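PDB 4MVE: uncharacterized protein from Thermomonospora curvata, which is of unknown function but combines GXWXG and DUF4334 family regions in a single chain built around a large antiparallel beta sheet. Local coordinates for residues 74-79 / 89-94; 95-100 / 110-115; 9-14 / 124-129; 5-10 / 30-35. All blocks are in the same frame, centred on the assembly; numbering follows the deposited sequence.

Helix 5-16 is the shared start of contacts 3 and 4, which have Arg9 and Leu10 in common yet close far apart in the chain. Contact 4 closes first, at 30-35, after helix 22-29, and joins the N-terminal helix to the approach to strand 33-34. Contacts 1 and 2 follow in series: contact 1 joins strand 74-81 to the loop after strand 87-89, and contact 2 pairs the hairpin strands 96-103 and 106-113. They touch through Val75, Pro77, Met111 and Tyr113. Only at 124-129 does contact 3 close, packing helix 5-16 on the corner between strands 118-124 and 129-136, so its long loop encloses contacts 1 and 2.

Contact 1 of 4, residues 74-79 / 89-94; sequences HVEPLL and SYEKLG
The Tyr90 ring receives Leu78 CD1 at its edge, close to the ring plane, while one face has Lys92 N 4.2 Å above its centre. Leu78 then continues to Leu93, which it crosses at about a right angle, with CD1 of Leu78 3.9 Å from CD1 of Leu93. The backbones join where strand 74-81 runs antiparallel to the end of strand 87-89. Tyr90 N donates to Leu78 O at 2.9 Å, and next to it Leu79 and Ser89 form a non-hydrogen-bonded pair with Leu79 CD2 3.8 Å from Ser89 CB. A water completes the seam by accepting from Leu78 N, donating to Tyr90 O and bonding to Ser89 OG. With OG anti to the backbone N (chi1 175°), Ser89 brings this hydroxyl to 3.5 Å from Glu76 CB, and Glu76 CD rests 3.9 Å from Ser89 CB. The main polar partner of that carboxylate is Arg68, on the adjoining strand 64-71. An alanine at Glu76 would probably leave Arg68 without this salt-bridge mate and open a gap beside Ser89 CB. Glu76 OE2 also lies 4.3 Å from Glu91 OE2. Apolar packing of Leu78 with Tyr90 and Leu93 thus gives way, past a water-bridged middle, to two carboxylates whose repulsion Arg68 probably offsets.

Contact 2 of 4, residues 95-100 / 110-115; sequences LARLRE and AMIYDK
Backbone hydrogen bonds tie Arg97 to Ile112 and Arg99 to Ala110, one in each direction within each pair; Ile112 N donates to Arg97 O at 2.8 Å. Beyond the last bridge, Asp114 N adds an almost straight bond to Leu95 O (2.9 Å, 176°). Around the non-hydrogen-bonded pair of Leu98 and Met111, two CA-H...O contacts supplement these: Met111 CA to Arg97 O and Leu98 CA to Ala110 O, both 3.4 Å.

The charged interactions lie on the Arg97-Ile112 face. Arg97 NH1 forms a salt bridge with Asp114 OD1 at 2.9 Å, its hydrogen bond weak and the guanidinium and carboxylate planes turned 60° apart. A water links Arg97 NH2 to Tyr113 O. Arg99 NH1 donates to Leu98 O, and its NH2 pairs with Asp73.

Van der Waals packing occupies both faces. The aliphatic Ile112 lies with CB over one face of the flat Arg97 guanidinium, CG2 3.6 Å from Arg97 NH2. On the buried face, apolar Ala96 CB meets CG of Met111, a selenomethionine, at 3.9 Å. Alternating hydrogen-bonded and non-hydrogen-bonded pairs mark antiparallel pairing; here the strands, 96-103 and 106-113, follow one another in the chain and form a beta hairpin.

Contact 3 of 4, residues 9-14 / 124-129; sequences RLAKII and RVNDDM
Ile14 CD1 is brought to Val125 by an extended second torsion (chi2 172°), and Val125 turns CG2 to it by holding CG1 anti to its backbone N (chi1 170°). The two side chains reach toward each other tip to tip, CD1 of Ile14 3.7 Å from CG2 of Val125. The platform they meet on is a classic beta bulge: Val125 and Asn126 both face Met129, and both their N-H groups approach Met129 O from the same face of its plane. Here the chain turns a corner between strands 118-124 and 129-136.

Helix 5-16 packs against this corner without a single hydrogen bond across the two segments. The other branch of Val125, CG1, touches Ala11 CB at 3.8 Å, and Leu10 CB lies near CG2. Met129, a selenomethionine extended beyond CG, slides past Ile14 in the opposite direction, its SE 3.9 Å from Ile14 CG2. Val131 backs the same apolar cluster, touching Leu10, Ile14 and Val125.

Polar groups within 124-129 hold the turn in shape. The Arg124 guanidinium has Asn126 CA over the centre of one face, and its NH2 forms a salt bridge with Asp127 OD1 at 2.9 Å. Asn126 OD1, in an Asx turn, accepts from Asp128 N at 2.9 Å, the donor lying in the plane of the side-chain carbonyl.

Contact 4 of 4, residues 5-10 / 30-35; sequences DAEQRL and DRLAPV
Arg31 starts at CB, 4.0 Å from Ala6 CB. The chain bends at chi3 (64°), which places NE, and the guanidinium ends with Ala6 CB over one face, offset toward the rim and 4.2 Å from CZ. At the tip, Arg31 NH1 donates to Asp5 OD2 at 2.8 Å, meeting the anti lone pair of that oxygen, with the carboxylate and guanidinium nearly coplanar (14°). Arg31 NH2 comes to 3.8 Å from Arg9 NH2, a like-charge approach that the shared carboxylate would probably ease, since Arg9 NE and NH2 also reach Asp5 OD2 through weak bonds.

Beside the charges, the two methyls of Leu32 divide between Leu10 and the Ala6 and Glu7 side chains. Its CD1 meets Leu10 CD1 at 3.6 Å, while CD2 lies 3.8 Å from Glu7 CG and 4.1 Å from Ala6 CB. An alanine at Leu32 would probably open a gap here, leaving Leu10 CD1 and Glu7 CG without this packing. Glu7 OE1 turns to Met4 N, and OE2 accepts from a water that in turn accepts from Ala33 N.

A salt-bridge network of Asp5, Arg9 and Arg31 thus flanks the apolar contact through which helix 5-16 packs on the loop between helix 22-29 and strand 33-34.

Contact 1 of 4, residues 74-79 / 89-94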
loop_
_atom_site.group_PDB
_atom_site.type_symbol
_atom_site.label_atom_id
_atom_site.label_comp_id
_atom_site.label_asym_id
_atom_site.label_seq_id
_atom_site.Cartn_x
_atom_site.Cartn_y
_atom_site.Cartn_z
ATOM N N HIS A 74 3.837 -15.055 3.636
ATOM C CA HIS A 74 4.188 -15.050 2.215
ATOM C C HIS A 74 3.367 -14.031 1.425
ATOM O O HIS A 74 2.200 -14.252 1.118
ATOM C CB HIS A 74 4.035 -16.468 1.635
ATOM C CG HIS A 74 4.887 -17.500 2.323
ATOM N ND1 HIS A 74 4.338 -18.428 3.205
ATOM C CD2 HIS A 74 6.219 -17.732 2.228
ATOM C CE1 HIS A 74 5.338 -19.207 3.579
ATOM N NE2 HIS A 74 6.491 -18.817 3.037
ATOM N N VAL A 75 4.014 -12.905 1.092
ATOM C CA VAL A 75 3.462 -11.774 0.353
ATOM C C VAL A 75 4.313 -11.466 -0.895
ATOM O O VAL A 75 5.544 -11.384 -0.804
ATOM C CB VAL A 75 3.404 -10.527 1.289
ATOM C CG1 VAL A 75 2.835 -9.296 0.573
ATOM C CG2 VAL A 75 2.590 -10.822 2.557
ATOM N N GLU A 76 3.655 -11.209 -2.026
ATOM C CA GLU A 76 4.329 -10.734 -3.232
ATOM C C GLU A 76 4.127 -9.225 -3.245
ATOM O O GLU A 76 3.016 -8.765 -3.476
ATOM C CB GLU A 76 3.832 -11.437 -4.507
ATOM C CG GLU A 76 3.999 -12.956 -4.427
ATOM C CD GLU A 76 3.234 -13.730 -5.483
ATOM O OE1 GLU A 76 2.187 -13.221 -5.942
ATOM O OE2 GLU A 76 3.650 -14.861 -5.822
ATOM N N PRO A 77 5.159 -8.426 -2.891
ATOM C CA PRO A 77 4.942 -6.974 -2.783
ATOM C C PRO A 77 4.882 -6.216 -4.100
ATOM O O PRO A 77 4.342 -5.102 -4.131
ATOM C CB PRO A 77 6.143 -6.499 -1.961
ATOM C CG PRO A 77 7.216 -7.496 -2.241
ATOM C CD PRO A 77 6.542 -8.812 -2.526
ATOM N N LEU A 78 5.467 -6.765 -5.164
ATOM C CA LEU A 78 5.568 -6.026 -6.435
ATOM C C LEU A 78 5.086 -6.781 -7.628
ATOM O O LEU A 78 5.887 -7.209 -8.468
ATOM C CB LEU A 78 7.026 -5.580 -6.683
ATOM C CG LEU A 78 7.655 -4.721 -5.570
ATOM C CD1 LEU A 78 9.147 -4.654 -5.750
ATOM C CD2 LEU A 78 7.057 -3.288 -5.576
ATOM N N LEU A 79 3.754 -6.881 -7.754
ATOM C CA LEU A 79 3.129 -7.444 -8.942
ATOM C C LEU A 79 3.218 -6.386 -9.985
ATOM O O LEU A 79 2.992 -5.219 -9.663
ATOM C CB LEU A 79 1.668 -7.865 -8.693
ATOM C CG LEU A 79 1.410 -8.949 -7.622
ATOM C CD1 LEU A 79 -0.121 -9.236 -7.523
ATOM C CD2 LEU A 79 2.217 -10.264 -7.925
ATOM N N SER A 89 4.946 -11.541 -10.618
ATOM C CA SER A 89 5.565 -11.133 -9.383
ATOM C C SER A 89 7.046 -10.811 -9.586
ATOM O O SER A 89 7.835 -11.716 -9.875
ATOM C CB SER A 89 5.403 -12.235 -8.345
ATOM O OG SER A 89 6.110 -11.844 -7.192
ATOM N N TYR A 90 7.416 -9.514 -9.454
ATOM C CA TYR A 90 8.809 -9.047 -9.534
ATOM C C TYR A 90 9.481 -9.390 -8.213
ATOM O O TYR A 90 8.995 -8.972 -7.158
ATOM C CB TYR A 90 8.883 -7.544 -9.834
ATOM C CG TYR A 90 10.296 -7.066 -10.092
ATOM C CD1 TYR A 90 11.064 -7.610 -11.121
ATOM C CD2 TYR A 90 10.863 -6.059 -9.318
ATOM C CE1 TYR A 90 12.391 -7.220 -11.317
ATOM C CE2 TYR A 90 12.177 -5.631 -9.532
ATOM C CZ TYR A 90 12.935 -6.213 -10.532
ATOM O OH TYR A 90 14.213 -5.769 -10.747
ATOM N N GLU A 91 10.531 -10.224 -8.242
ATOM C CA GLU A 91 11.090 -10.706 -6.968
ATOM C C GLU A 91 12.533 -10.293 -6.696
ATOM O O GLU A 91 13.099 -10.755 -5.699
ATOM C CB GLU A 91 10.969 -12.246 -6.891
ATOM C CG GLU A 91 9.535 -12.696 -7.127
ATOM C CD GLU A 91 9.110 -14.092 -6.725
ATOM O OE1 GLU A 91 9.926 -15.032 -6.868
ATOM O OE2 GLU A 91 7.920 -14.253 -6.355
ATOM N N LYS A 92 13.084 -9.365 -7.496
ATOM C CA LYS A 92 14.481 -8.968 -7.355
ATOM C C LYS A 92 14.731 -8.138 -6.070
ATOM O O LYS A 92 15.867 -8.119 -5.587
ATOM C CB LYS A 92 14.963 -8.227 -8.631
ATOM C CG LYS A 92 16.288 -7.460 -8.530
ATOM C CD LYS A 92 17.502 -8.373 -8.667
ATOM C CE LYS A 92 18.673 -7.928 -7.832
ATOM N NZ LYS A 92 19.907 -8.658 -8.227
ATOM N N LEU A 93 13.698 -7.510 -5.506
ATOM C CA LEU A 93 13.859 -6.750 -4.249
ATOM C C LEU A 93 13.554 -7.640 -3.034
ATOM O O LEU A 93 13.578 -7.171 -1.892
ATOM C CB LEU A 93 12.952 -5.495 -4.228
ATOM C CG LEU A 93 13.463 -4.308 -5.046
ATOM C CD1 LEU A 93 12.967 -4.385 -6.458
ATOM C CD2 LEU A 93 12.929 -3.012 -4.485
ATOM N N GLY A 94 13.212 -8.893 -3.303
ATOM C CA GLY A 94 12.870 -9.854 -2.264
ATOM C C GLY A 94 11.365 -9.892 -2.054
ATOM O O GLY A 94 10.613 -9.096 -2.644
HETATM O O HOH W 1 6.424 -9.396 -5.875
#

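Contact 2 of 4, residues 95-100 / 110-115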
loop_
_atom_site.group_PDB
_atom_site.type_symbol
_atom_site.label_atom_id
_atom_site.label_comp_id
_atom_site.label_asym_id
_atom_site.label_seq_id
_atom_site.Cartn_x
_atom_site.Cartn_y
_atom_site.Cartn_z
ATOM N N LEU A 95 10.920 -10.815 -1.198
ATOM C CA LEU A 95 9.511 -10.984 -0.929
ATOM C C LEU A 95 9.140 -10.248 0.367
ATOM O O LEU A 95 9.818 -9.273 0.724
ATOM C CB LEU A 95 9.105 -12.488 -0.937
ATOM C CG LEU A 95 9.173 -13.137 -2.342
ATOM C CD1 LEU A 95 9.045 -14.631 -2.269
ATOM C CD2 LEU A 95 8.090 -12.589 -3.278
ATOM N N ALA A 96 8.009 -10.620 1.003
ATOM C CA ALA A 96 7.556 -9.897 2.170
ATOM C C ALA A 96 6.638 -10.760 3.037
ATOM O O ALA A 96 6.402 -11.928 2.736
ATOM C CB ALA A 96 6.840 -8.618 1.739
ATOM N N ARG A 97 6.204 -10.202 4.159
ATOM C CA ARG A 97 5.324 -10.873 5.101
ATOM C C ARG A 97 4.517 -9.826 5.874
ATOM O O ARG A 97 4.767 -8.617 5.743
ATOM C CB ARG A 97 6.109 -11.826 6.026
ATOM C CG ARG A 97 7.046 -11.135 6.969
ATOM C CD ARG A 97 8.289 -11.974 7.305
ATOM N NE ARG A 97 9.173 -11.177 8.167
ATOM C CZ ARG A 97 9.843 -10.086 7.782
ATOM N NH1 ARG A 97 9.788 -9.669 6.515
ATOM N NH2 ARG A 97 10.592 -9.422 8.650
ATOM N N LEU A 98 3.512 -10.288 6.607
ATOM C CA LEU A 98 2.623 -9.415 7.378
ATOM C C LEU A 98 2.797 -9.606 8.862
ATOM O O LEU A 98 2.902 -10.744 9.346
ATOM C CB LEU A 98 1.159 -9.707 7.042
ATOM C CG LEU A 98 0.651 -9.279 5.645
ATOM C CD1 LEU A 98 -0.615 -10.051 5.285
ATOM C CD2 LEU A 98 0.364 -7.776 5.595
ATOM N N ARG A 99 2.833 -8.487 9.580
ATOM C CA ARG A 99 2.900 -8.467 11.053
ATOM C C ARG A 99 2.033 -7.317 11.557
ATOM O O ARG A 99 1.614 -6.465 10.748
ATOM C CB ARG A 99 4.346 -8.303 11.547
ATOM C CG ARG A 99 5.322 -9.443 11.163
ATOM C CD ARG A 99 4.895 -10.758 11.850
ATOM N NE ARG A 99 5.871 -11.835 11.713
ATOM C CZ ARG A 99 5.863 -12.759 10.753
ATOM N NH1 ARG A 99 4.987 -12.687 9.758
ATOM N NH2 ARG A 99 6.766 -13.726 10.751
ATOM N N GLU A 100 1.739 -7.291 12.861
ATOM C CA GLU A 100 1.021 -6.164 13.453
ATOM C C GLU A 100 2.076 -5.231 14.008
ATOM O O GLU A 100 2.872 -5.662 14.838
ATOM C CB GLU A 100 0.038 -6.613 14.533
ATOM C CG GLU A 100 -1.137 -7.397 13.972
ATOM C CD GLU A 100 -2.071 -7.866 15.067
ATOM O OE1 GLU A 100 -1.713 -8.835 15.776
ATOM O OE2 GLU A 100 -3.148 -7.247 15.233
ATOM N N ALA A 110 0.667 -4.599 8.870
ATOM C CA ALA A 110 1.708 -3.931 8.127
ATOM C C ALA A 110 2.452 -4.922 7.262
ATOM O O ALA A 110 2.690 -6.027 7.715
ATOM C CB ALA A 110 2.671 -3.247 9.098
HETATM N N MSE A 111 2.799 -4.555 6.007
HETATM C CA MSE A 111 3.647 -5.449 5.214
HETATM C C MSE A 111 5.111 -5.118 5.475
HETATM O O MSE A 111 5.491 -3.964 5.418
HETATM C CB MSE A 111 3.330 -5.338 3.731
HETATM C CG MSE A 111 3.836 -6.509 2.927
HETATM SE SE MSE A 111 3.899 -5.981 1.038
HETATM C CE MSE A 111 5.332 -4.702 1.116
ATOM N N ILE A 112 5.937 -6.111 5.787
ATOM C CA ILE A 112 7.372 -5.857 6.022
ATOM C C ILE A 112 8.170 -6.521 4.892
ATOM O O ILE A 112 8.028 -7.712 4.715
ATOM C CB ILE A 112 7.800 -6.413 7.412
ATOM C CG1 ILE A 112 6.918 -5.827 8.552
ATOM C CG2 ILE A 112 9.342 -6.228 7.660
ATOM C CD1 ILE A 112 7.258 -6.215 9.967
ATOM N N TYR A 113 9.040 -5.792 4.179
ATOM C CA TYR A 113 9.872 -6.453 3.152
ATOM C C TYR A 113 10.861 -7.362 3.842
ATOM O O TYR A 113 11.374 -7.016 4.929
ATOM C CB TYR A 113 10.624 -5.435 2.283
ATOM C CG TYR A 113 9.784 -4.799 1.191
ATOM C CD1 TYR A 113 8.839 -3.821 1.487
ATOM C CD2 TYR A 113 9.952 -5.161 -0.143
ATOM C CE1 TYR A 113 8.089 -3.198 0.471
ATOM C CE2 TYR A 113 9.209 -4.555 -1.162
ATOM C CZ TYR A 113 8.261 -3.591 -0.851
ATOM O OH TYR A 113 7.567 -2.994 -1.890
ATOM N N ASP A 114 11.136 -8.506 3.225
ATOM C CA ASP A 114 12.116 -9.445 3.761
ATOM C C ASP A 114 13.521 -8.912 3.661
ATOM O O ASP A 114 14.352 -9.227 4.520
ATOM C CB ASP A 114 12.068 -10.785 2.984
ATOM C CG ASP A 114 10.785 -11.555 3.182
ATOM O OD1 ASP A 114 9.961 -11.138 4.048
ATOM O OD2 ASP A 114 10.617 -12.601 2.520
ATOM N N LYS A 115 13.827 -8.186 2.552
ATOM C CA LYS A 115 15.219 -7.831 2.262
ATOM C C LYS A 115 15.447 -6.342 2.116
ATOM O O LYS A 115 16.509 -5.946 1.649
ATOM C CB LYS A 115 15.666 -8.564 0.971
ATOM C CG LYS A 115 15.622 -10.083 1.066
ATOM C CD LYS A 115 17.009 -10.660 1.216
ATOM C CE LYS A 115 17.116 -11.703 2.308
ATOM N NZ LYS A 115 18.539 -11.983 2.656
HETATM O O HOH W 2 12.793 -12.576 -0.132
HETATM O O HOH W 3 12.196 -7.836 0.363
HETATM O O HOH W 4 12.607 -7.564 7.829
#

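Contact 3 of 4, residues 9-14 / 124-129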
loop_
_atom_site.group_PDB
_atom_site.type_symbol
_atom_site.label_atom_id
_atom_site.label_comp_id
_atom_site.label_asym_id
_atom_site.label_seq_id
_atom_site.Cartn_x
_atom_site.Cartn_y
_atom_site.Cartn_z
ATOM N N ARG A 9 -14.051 10.578 1.825
ATOM C CA ARG A 9 -13.138 11.451 1.092
ATOM C C ARG A 9 -12.015 10.637 0.431
ATOM O O ARG A 9 -11.661 10.903 -0.721
ATOM C CB ARG A 9 -12.526 12.494 2.024
ATOM C CG ARG A 9 -13.382 13.710 2.241
ATOM C CD ARG A 9 -12.473 14.917 2.358
ATOM N NE ARG A 9 -12.293 15.342 3.748
ATOM C CZ ARG A 9 -11.313 16.136 4.181
ATOM N NH1 ARG A 9 -10.379 16.574 3.339
ATOM N NH2 ARG A 9 -11.251 16.486 5.461
ATOM N N LEU A 10 -11.454 9.647 1.150
ATOM C CA LEU A 10 -10.351 8.871 0.583
ATOM C C LEU A 10 -10.831 7.904 -0.489
ATOM O O LEU A 10 -10.144 7.738 -1.482
ATOM C CB LEU A 10 -9.553 8.121 1.652
ATOM C CG LEU A 10 -8.576 8.971 2.493
ATOM C CD1 LEU A 10 -8.066 8.161 3.669
ATOM C CD2 LEU A 10 -7.354 9.455 1.661
ATOM N N ALA A 11 -12.021 7.317 -0.327
ATOM C CA ALA A 11 -12.570 6.373 -1.296
ATOM C C ALA A 11 -12.734 7.050 -2.672
ATOM O O ALA A 11 -12.405 6.444 -3.696
ATOM C CB ALA A 11 -13.906 5.814 -0.789
ATOM N N LYS A 12 -13.196 8.304 -2.686
ATOM C CA LYS A 12 -13.419 9.080 -3.918
ATOM C C LYS A 12 -12.102 9.335 -4.657
ATOM O O LYS A 12 -12.054 9.202 -5.886
ATOM C CB LYS A 12 -14.135 10.416 -3.612
ATOM C CG LYS A 12 -15.647 10.259 -3.463
ATOM C CD LYS A 12 -16.339 11.489 -2.879
ATOM C CE LYS A 12 -16.829 12.466 -3.917
ATOM N NZ LYS A 12 -17.837 13.412 -3.351
ATOM N N ILE A 13 -11.037 9.698 -3.905
ATOM C CA ILE A 13 -9.697 9.942 -4.467
ATOM C C ILE A 13 -9.125 8.616 -5.034
ATOM O O ILE A 13 -8.684 8.581 -6.178
ATOM C CB ILE A 13 -8.772 10.571 -3.396
ATOM C CG1 ILE A 13 -9.267 12.005 -2.993
ATOM C CG2 ILE A 13 -7.297 10.588 -3.880
ATOM C CD1 ILE A 13 -8.768 12.488 -1.478
ATOM N N ILE A 14 -9.168 7.543 -4.245
ATOM C CA ILE A 14 -8.675 6.213 -4.641
ATOM C C ILE A 14 -9.419 5.700 -5.892
ATOM O O ILE A 14 -8.766 5.186 -6.784
ATOM C CB ILE A 14 -8.814 5.194 -3.449
ATOM C CG1 ILE A 14 -7.929 5.595 -2.246
ATOM C CG2 ILE A 14 -8.580 3.705 -3.890
ATOM C CD1 ILE A 14 -8.202 4.706 -0.963
ATOM N N ARG A 124 -7.948 0.831 7.107
ATOM C CA ARG A 124 -9.158 0.566 6.352
ATOM C C ARG A 124 -9.793 1.840 5.791
ATOM O O ARG A 124 -10.017 2.789 6.538
ATOM C CB ARG A 124 -10.195 -0.151 7.276
ATOM C CG ARG A 124 -11.489 -0.595 6.569
ATOM C CD ARG A 124 -12.469 -1.243 7.541
ATOM N NE ARG A 124 -13.683 -1.728 6.872
ATOM C CZ ARG A 124 -14.783 -1.003 6.695
ATOM N NH1 ARG A 124 -14.842 0.246 7.140
ATOM N NH2 ARG A 124 -15.826 -1.517 6.063
ATOM N N VAL A 125 -10.155 1.815 4.512
ATOM C CA VAL A 125 -10.990 2.839 3.857
ATOM C C VAL A 125 -12.433 2.244 3.849
ATOM O O VAL A 125 -13.357 2.865 4.370
ATOM C CB VAL A 125 -10.502 3.297 2.459
ATOM C CG1 VAL A 125 -11.558 4.166 1.748
ATOM C CG2 VAL A 125 -9.183 4.038 2.574
ATOM N N ASN A 126 -12.585 0.991 3.331
ATOM C CA ASN A 126 -13.814 0.181 3.364
ATOM C C ASN A 126 -13.339 -1.255 3.199
ATOM O O ASN A 126 -12.135 -1.450 3.132
ATOM C CB ASN A 126 -14.854 0.621 2.290
ATOM C CG ASN A 126 -14.286 0.624 0.889
ATOM O OD1 ASN A 126 -13.717 -0.373 0.427
ATOM N ND2 ASN A 126 -14.387 1.760 0.202
ATOM N N ASP A 127 -14.237 -2.249 3.081
ATOM C CA ASP A 127 -13.849 -3.669 2.953
ATOM C C ASP A 127 -12.909 -3.974 1.763
ATOM O O ASP A 127 -12.171 -4.963 1.809
ATOM C CB ASP A 127 -15.108 -4.538 2.825
ATOM C CG ASP A 127 -15.929 -4.578 4.100
ATOM O OD1 ASP A 127 -15.366 -4.281 5.182
ATOM O OD2 ASP A 127 -17.133 -4.893 4.018
ATOM N N ASP A 128 -12.952 -3.132 0.705
ATOM C CA ASP A 128 -12.174 -3.370 -0.501
ATOM C C ASP A 128 -11.122 -2.306 -0.789
ATOM O O ASP A 128 -10.557 -2.313 -1.886
ATOM C CB ASP A 128 -13.140 -3.470 -1.687
ATOM C CG ASP A 128 -14.112 -4.618 -1.558
ATOM O OD1 ASP A 128 -13.748 -5.639 -0.914
ATOM O OD2 ASP A 128 -15.249 -4.488 -2.065
HETATM N N MSE A 129 -10.852 -1.400 0.176
HETATM C CA MSE A 129 -9.868 -0.319 0.026
HETATM C C MSE A 129 -9.139 -0.059 1.321
HETATM O O MSE A 129 -9.762 -0.004 2.379
HETATM C CB MSE A 129 -10.512 0.999 -0.438
HETATM C CG MSE A 129 -11.104 0.954 -1.817
HETATM SE SE MSE A 129 -11.889 2.686 -2.203
HETATM C CE MSE A 129 -12.434 2.312 -4.001
#

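Contact 4 of 4, residues 5-10 / 30-35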
loop_
_atom_site.group_PDB
_atom_site.type_symbol
_atom_site.label_atom_id
_atom_site.label_comp_id
_atom_site.label_asym_id
_atom_site.label_seq_id
_atom_site.Cartn_x
_atom_site.Cartn_y
_atom_site.Cartn_z
ATOM N N ASP A 5 -16.331 10.597 7.390
ATOM C CA ASP A 5 -15.750 11.613 6.507
ATOM C C ASP A 5 -14.473 11.167 5.794
ATOM O O ASP A 5 -14.452 11.156 4.562
ATOM C CB ASP A 5 -15.475 12.922 7.272
ATOM C CG ASP A 5 -15.024 14.075 6.382
ATOM O OD1 ASP A 5 -15.811 14.486 5.494
ATOM O OD2 ASP A 5 -13.882 14.563 6.573
ATOM N N ALA A 6 -13.422 10.826 6.564
ATOM C CA ALA A 6 -12.117 10.429 6.057
ATOM C C ALA A 6 -12.222 9.260 5.086
ATOM O O ALA A 6 -11.593 9.301 4.049
ATOM C CB ALA A 6 -11.180 10.081 7.208
ATOM N N GLU A 7 -13.018 8.236 5.422
ATOM C CA GLU A 7 -13.223 7.061 4.574
ATOM C C GLU A 7 -13.865 7.457 3.237
ATOM O O GLU A 7 -13.390 7.032 2.193
ATOM C CB GLU A 7 -14.118 6.026 5.298
ATOM C CG GLU A 7 -13.449 5.390 6.513
ATOM C CD GLU A 7 -13.586 6.142 7.827
ATOM O OE1 GLU A 7 -14.125 7.275 7.830
ATOM O OE2 GLU A 7 -13.132 5.597 8.859
ATOM N N GLN A 8 -14.901 8.296 3.279
ATOM C CA GLN A 8 -15.639 8.729 2.100
ATOM C C GLN A 8 -14.794 9.622 1.219
ATOM O O GLN A 8 -14.783 9.413 0.006
ATOM C CB GLN A 8 -16.953 9.414 2.481
ATOM C CG GLN A 8 -18.029 8.391 2.880
ATOM C CD GLN A 8 -19.353 8.965 3.357
ATOM O OE1 GLN A 8 -20.301 8.218 3.646
ATOM N NE2 GLN A 8 -19.465 10.289 3.466
ATOM N N ARG A 9 -14.051 10.578 1.825
ATOM C CA ARG A 9 -13.138 11.451 1.092
ATOM C C ARG A 9 -12.015 10.637 0.431
ATOM O O ARG A 9 -11.661 10.903 -0.721
ATOM C CB ARG A 9 -12.526 12.494 2.024
ATOM C CG ARG A 9 -13.382 13.710 2.241
ATOM C CD ARG A 9 -12.473 14.917 2.358
ATOM N NE ARG A 9 -12.293 15.342 3.748
ATOM C CZ ARG A 9 -11.313 16.136 4.181
ATOM N NH1 ARG A 9 -10.379 16.574 3.339
ATOM N NH2 ARG A 9 -11.251 16.486 5.461
ATOM N N LEU A 10 -11.454 9.647 1.150
ATOM C CA LEU A 10 -10.351 8.871 0.583
ATOM C C LEU A 10 -10.831 7.904 -0.489
ATOM O O LEU A 10 -10.144 7.738 -1.482
ATOM C CB LEU A 10 -9.553 8.121 1.652
ATOM C CG LEU A 10 -8.576 8.971 2.493
ATOM C CD1 LEU A 10 -8.066 8.161 3.669
ATOM C CD2 LEU A 10 -7.354 9.455 1.661
ATOM N N ASP A 30 -4.712 9.362 9.557
ATOM C CA ASP A 30 -4.685 9.340 11.026
ATOM C C ASP A 30 -6.080 9.139 11.658
ATOM O O ASP A 30 -6.154 8.765 12.814
ATOM C CB ASP A 30 -4.030 10.610 11.584
ATOM C CG ASP A 30 -2.521 10.688 11.342
ATOM O OD1 ASP A 30 -1.905 9.632 11.024
ATOM O OD2 ASP A 30 -1.951 11.789 11.501
ATOM N N ARG A 31 -7.163 9.326 10.887
ATOM C CA ARG A 31 -8.541 9.165 11.355
ATOM C C ARG A 31 -9.092 7.777 10.973
ATOM O O ARG A 31 -10.214 7.434 11.350
ATOM C CB ARG A 31 -9.418 10.296 10.780
ATOM C CG ARG A 31 -9.233 11.602 11.552
ATOM C CD ARG A 31 -9.454 12.859 10.737
ATOM N NE ARG A 31 -10.828 12.975 10.258
ATOM C CZ ARG A 31 -11.194 13.728 9.228
ATOM N NH1 ARG A 31 -12.463 13.759 8.840
ATOM N NH2 ARG A 31 -10.292 14.451 8.570
ATOM N N LEU A 32 -8.287 6.964 10.280
ATOM C CA LEU A 32 -8.706 5.641 9.843
ATOM C C LEU A 32 -8.484 4.572 10.885
ATOM O O LEU A 32 -7.613 4.673 11.756
ATOM C CB LEU A 32 -8.020 5.224 8.529
ATOM C CG LEU A 32 -8.245 6.128 7.289
ATOM C CD1 LEU A 32 -7.438 5.611 6.124
ATOM C CD2 LEU A 32 -9.745 6.242 6.906
ATOM N N ALA A 33 -9.310 3.532 10.778
ATOM C CA ALA A 33 -9.302 2.380 11.656
ATOM C C ALA A 33 -8.210 1.376 11.255
ATOM O O ALA A 33 -7.983 1.158 10.065
ATOM C CB ALA A 33 -10.673 1.701 11.632
ATOM N N PRO A 34 -7.564 0.706 12.245
ATOM C CA PRO A 34 -6.614 -0.369 11.899
ATOM C C PRO A 34 -7.340 -1.600 11.328
ATOM O O PRO A 34 -8.563 -1.733 11.486
ATOM C CB PRO A 34 -5.937 -0.707 13.229
ATOM C CG PRO A 34 -6.847 -0.217 14.288
ATOM C CD PRO A 34 -7.759 0.825 13.708
ATOM N N VAL A 35 -6.590 -2.497 10.666
ATOM C CA VAL A 35 -7.138 -3.720 10.074
ATOM C C VAL A 35 -6.380 -4.920 10.618
ATOM O O VAL A 35 -5.165 -4.809 10.807
ATOM C CB VAL A 35 -7.153 -3.735 8.508
ATOM C CG1 VAL A 35 -8.104 -2.693 7.952
ATOM C CG2 VAL A 35 -5.766 -3.588 7.884
HETATM O O HOH W 5 -11.519 3.189 8.556
#